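Local coordinates for protein plantazolicin methyltransferase BamL (Bacillus amyloliquefaciens subsp. plantarum, PDB 5DLY) that probably transfers methyl groups from S-adenosylmethionine to the amino group of desmethylplantazolicin in the making of the antibiotic plantazolicin, at residues R41-S44 / I45-L49; L237-A240 / L241-S244. One frame throughout, in Å; residues are numbered along the deposited sequence.

In the fold
Both contacts are local, each made within a single run of chain, yet they sit against one another. Interaction 1 is a buried turn in the middle of helix 23-56, which lies against the Rossmann-like methyltransferase sheet; interaction 2 is the end of the short helix 235-241, packed on the same long helix and open to the surface on its outer side. The two meet through T47 and E46 on L237, E46 on A240 and I43 on L241. Mostly regular backbone bonds and a threonine hydroxyl serve the buried turn, whereas the surface turn keeps one regular backbone bond among mostly weak ones, and adds a leucine pair and a salt bridge between D239 and R242.

Interaction 1 of 2, residues R41-S44 / I45-L49; sequences RSIS and IETFL
T47 folds its side chain back onto the carbonyl of I43, one turn earlier in the long alpha-helix 23-56, which packs beside the sheet of this Rossmann-like methyltransferase. Its CB lies 3.3 Å from I43 O. From there OG1, set anti to T47's own carbonyl carbon and beside its backbone N (chi1 -65°), drops back along the helix and donates a 2.7 Å hydrogen bond to I43 O. T47 N donates to I43 O as well, at 2.9 Å, and the two donors approach from opposite faces of the carbonyl plane, the hydroxyl well above it. Threonine suits this buried place because the helix itself satisfies its hydroxyl.

Around this, the i to i+4 ladder runs from I45 N to R41 O, E46 N to S42 O and F48 N to S44 O. The R41 end of the turn borders the bound S-adenosyl-L-homocysteine, about 4 Å from the arginine side chain. I45 lays CG1 along the preceding turn, 3.2 Å from R41 O. E46 bends at chi2 (-60°), and OE2 reaches a hydrogen bond with Y76 OH on helix 72-80, which satisfies a buried carboxylate oxygen. Small S44, branched I45 and the F48 ring all meet F128 of the sheet, F48 edge-to-face. F48 CD2 lies 3.6 Å from S44 O, and I45 O stands 3.4 Å above the plane of the F48 ring, over its centre.

Interaction 2 of 2, residues L237-A240 / L241-S244; sequences LQDA and LRTS
L237 and L241, one turn apart on helix 235-241, make the apolar part of this contact. Their side chains cross at a slant, with L241 CD1 4.1 Å from both CG and CD1 of L237. L237 reaches forward because its CG stands anti to the backbone N (chi1 176°). Leucine suits both places: L237 is buried and L241, though partly exposed, packs with it on the face turned to helix 23-56, with M232 against both. On that face the small methyl of A240, which touches S42, is consistent with the close approach of the two helices.

The polar part lies on the exposed side. D239 and R242 reach out next to each other in the same direction, and D239 OD1 forms a salt bridge of 2.8 Å with R242 NH2. The carboxylate and guanidinium planes are turned 30° apart, and D239 CA lies over one guanidinium face. The arginine chain folds back to this partner by bending at both chi2 and chi3. Both residues are exposed, where charged groups can stay hydrated while paired.

Backbone bonds show the helix coming to its end. L241 N still gives L237 O a bond of 3.1 Å, with a weaker one to Q238 O. R242 N has only weak bonds, to Q238 O at 3.1 Å and to D239 O at 3.2 Å. A weak bond from T243 N to L241 O spans R242. This is a helix C-terminus that leaves through an inverse gamma turn centred on R242 and leads at once into the N-cap of helix 245-253, where S244 OG binds E247 N.

Interaction 1 of 2, residues R41-S44 / I45-L49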
loop_
_atom_site.group_PDB
_atom_site.type_symbol
_atom_site.label_atom_id
_atom_site.label_comp_id
_atom_site.label_asym_id
_atom_site.label_seq_id
_atom_site.Cartn_x
_atom_site.Cartn_y
_atom_site.Cartn_z
ATOM N N ARG A 41 4.040 0.197 -8.818
ATOM C CA ARG A 41 4.843 -0.217 -7.666
ATOM C C ARG A 41 6.043 0.710 -7.425
ATOM O O ARG A 41 6.208 1.248 -6.324
ATOM C CB ARG A 41 5.306 -1.666 -7.853
ATOM C CG ARG A 41 5.341 -2.486 -6.583
ATOM C CD ARG A 41 4.926 -3.931 -6.856
ATOM N NE ARG A 41 5.700 -4.539 -7.938
ATOM C CZ ARG A 41 5.306 -5.576 -8.679
ATOM N NH1 ARG A 41 4.126 -6.153 -8.487
ATOM N NH2 ARG A 41 6.105 -6.037 -9.628
ATOM N N SER A 42 6.873 0.914 -8.451
ATOM C CA SER A 42 8.049 1.765 -8.295
ATOM C C SER A 42 7.671 3.214 -8.023
ATOM O O SER A 42 8.384 3.913 -7.306
ATOM C CB SER A 42 8.984 1.693 -9.506
ATOM O OG SER A 42 8.364 2.196 -10.675
ATOM N N ILE A 43 6.570 3.674 -8.612
ATOM C CA ILE A 43 6.107 5.036 -8.344
ATOM C C ILE A 43 5.693 5.221 -6.882
ATOM O O ILE A 43 6.103 6.186 -6.227
ATOM C CB ILE A 43 5.015 5.464 -9.332
ATOM C CG1 ILE A 43 5.634 5.556 -10.721
ATOM C CG2 ILE A 43 4.384 6.792 -8.923
ATOM C CD1 ILE A 43 4.615 5.574 -11.832
ATOM N N SER A 44 4.920 4.277 -6.353
ATOM C CA SER A 44 4.539 4.335 -4.950
ATOM C C SER A 44 5.734 4.255 -4.007
ATOM O O SER A 44 5.783 4.993 -3.024
ATOM C CB SER A 44 3.535 3.240 -4.627
ATOM O OG SER A 44 2.349 3.441 -5.367
ATOM N N ILE A 45 6.689 3.375 -4.318
ATOM C CA ILE A 45 7.896 3.232 -3.491
ATOM C C ILE A 45 8.731 4.518 -3.519
ATOM O O ILE A 45 9.117 5.040 -2.471
ATOM C CB ILE A 45 8.761 2.027 -3.929
ATOM C CG1 ILE A 45 8.001 0.705 -3.720
ATOM C CG2 ILE A 45 10.101 2.042 -3.195
ATOM C CD1 ILE A 45 8.597 -0.480 -4.467
ATOM N N GLU A 46 8.986 5.044 -4.717
ATOM C CA GLU A 46 9.788 6.261 -4.807
ATOM C C GLU A 46 9.084 7.463 -4.184
ATOM O O GLU A 46 9.740 8.411 -3.734
ATOM C CB GLU A 46 10.219 6.554 -6.252
ATOM C CG GLU A 46 11.150 5.505 -6.865
ATOM C CD GLU A 46 12.470 5.312 -6.119
ATOM O OE1 GLU A 46 12.872 6.184 -5.328
ATOM O OE2 GLU A 46 13.119 4.264 -6.325
ATOM N N THR A 47 7.752 7.414 -4.125
ATOM C CA THR A 47 6.981 8.468 -3.480
ATOM C C THR A 47 7.288 8.447 -1.992
ATOM O O THR A 47 7.603 9.489 -1.430
ATOM C CB THR A 47 5.472 8.335 -3.754
ATOM O OG1 THR A 47 5.231 8.517 -5.150
ATOM C CG2 THR A 47 4.662 9.384 -2.986
ATOM N N PHE A 48 7.249 7.274 -1.352
ATOM C CA PHE A 48 7.543 7.278 0.080
ATOM C C PHE A 48 9.010 7.563 0.393
ATOM O O PHE A 48 9.309 8.197 1.399
ATOM C CB PHE A 48 6.936 6.092 0.868
ATOM C CG PHE A 48 7.607 4.748 0.654
ATOM C CD1 PHE A 48 8.918 4.507 1.070
ATOM C CD2 PHE A 48 6.870 3.686 0.140
ATOM C CE1 PHE A 48 9.490 3.243 0.917
ATOM C CE2 PHE A 48 7.432 2.423 -0.010
ATOM C CZ PHE A 48 8.746 2.206 0.372
ATOM N N LEU A 49 9.915 7.126 -0.484
ATOM C CA LEU A 49 11.337 7.444 -0.311
ATOM C C LEU A 49 11.611 8.930 -0.468
ATOM O O LEU A 49 12.390 9.509 0.302
ATOM C CB LEU A 49 12.198 6.618 -1.256
ATOM C CG LEU A 49 12.197 5.120 -0.966
ATOM C CD1 LEU A 49 12.940 4.391 -2.067
ATOM C CD2 LEU A 49 12.797 4.807 0.399
#

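Interaction 2 of 2, residues L237-A240 / L241-S244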
loop_
_atom_site.group_PDB
_atom_site.type_symbol
_atom_site.label_atom_id
_atom_site.label_comp_id
_atom_site.label_asym_id
_atom_site.label_seq_id
_atom_site.Cartn_x
_atom_site.Cartn_y
_atom_site.Cartn_z
ATOM N N LEU A 237 12.342 9.630 -8.051
ATOM C CA LEU A 237 10.913 9.631 -8.356
ATOM C C LEU A 237 10.677 10.015 -9.816
ATOM O O LEU A 237 9.849 9.414 -10.497
ATOM C CB LEU A 237 10.152 10.565 -7.407
ATOM C CG LEU A 237 8.649 10.761 -7.649
ATOM C CD1 LEU A 237 7.904 9.427 -7.669
ATOM C CD2 LEU A 237 8.038 11.689 -6.610
ATOM N N GLN A 238 11.418 11.011 -10.286
ATOM C CA GLN A 238 11.388 11.387 -11.700
ATOM C C GLN A 238 11.719 10.197 -12.601
ATOM O O GLN A 238 10.999 9.929 -13.565
ATOM C CB GLN A 238 12.375 12.517 -11.982
ATOM C CG GLN A 238 12.038 13.841 -11.326
ATOM C CD GLN A 238 13.152 14.859 -11.495
ATOM O OE1 GLN A 238 14.149 14.603 -12.176
ATOM N NE2 GLN A 238 12.993 16.010 -10.867
ATOM N N ASP A 239 12.804 9.489 -12.285
ATOM C CA ASP A 239 13.244 8.330 -13.066
ATOM C C ASP A 239 12.178 7.228 -13.132
ATOM O O ASP A 239 11.981 6.617 -14.183
ATOM C CB ASP A 239 14.564 7.769 -12.519
ATOM C CG ASP A 239 15.761 8.672 -12.813
ATOM O OD1 ASP A 239 15.642 9.607 -13.641
ATOM O OD2 ASP A 239 16.832 8.444 -12.205
ATOM N N ALA A 240 11.490 6.993 -12.014
ATOM C CA ALA A 240 10.425 5.989 -11.947
ATOM C C ALA A 240 9.242 6.369 -12.832
ATOM O O ALA A 240 8.586 5.501 -13.416
ATOM C CB ALA A 240 9.964 5.783 -10.508
ATOM N N LEU A 241 8.982 7.669 -12.938
ATOM C CA LEU A 241 7.862 8.157 -13.741
ATOM C C LEU A 241 8.201 8.120 -15.234
ATOM O O LEU A 241 7.309 8.047 -16.087
ATOM C CB LEU A 241 7.449 9.568 -13.294
ATOM C CG LEU A 241 6.703 9.669 -11.955
ATOM C CD1 LEU A 241 6.889 11.030 -11.300
ATOM C CD2 LEU A 241 5.220 9.352 -12.107
ATOM N N ARG A 242 9.495 8.138 -15.535
ATOM C CA ARG A 242 9.983 8.084 -16.905
ATOM C C ARG A 242 10.059 6.623 -17.340
ATOM O O ARG A 242 11.141 6.032 -17.407
ATOM C CB ARG A 242 11.361 8.744 -16.994
ATOM C CG ARG A 242 11.704 9.321 -18.359
ATOM C CD ARG A 242 13.074 8.870 -18.851
ATOM N NE ARG A 242 14.169 9.246 -17.955
ATOM C CZ ARG A 242 14.762 8.426 -17.091
ATOM N NH1 ARG A 242 14.375 7.159 -16.978
ATOM N NH2 ARG A 242 15.749 8.878 -16.329
ATOM N N THR A 243 8.901 6.038 -17.617
ATOM C CA THR A 243 8.821 4.630 -17.996
ATOM C C THR A 243 8.421 4.463 -19.466
ATOM O O THR A 243 8.434 5.436 -20.230
ATOM C CB THR A 243 7.892 3.839 -17.042
ATOM O OG1 THR A 243 7.974 2.438 -17.335
ATOM C CG2 THR A 243 6.432 4.311 -17.151
ATOM N N SER A 244 8.074 3.237 -19.856
ATOM C CA SER A 244 7.724 2.940 -21.243
ATOM C C SER A 244 6.516 3.739 -21.701
ATOM O O SER A 244 5.706 4.193 -20.887
ATOM C CB SER A 244 7.458 1.448 -21.434
ATOM O OG SER A 244 6.266 1.046 -20.781
#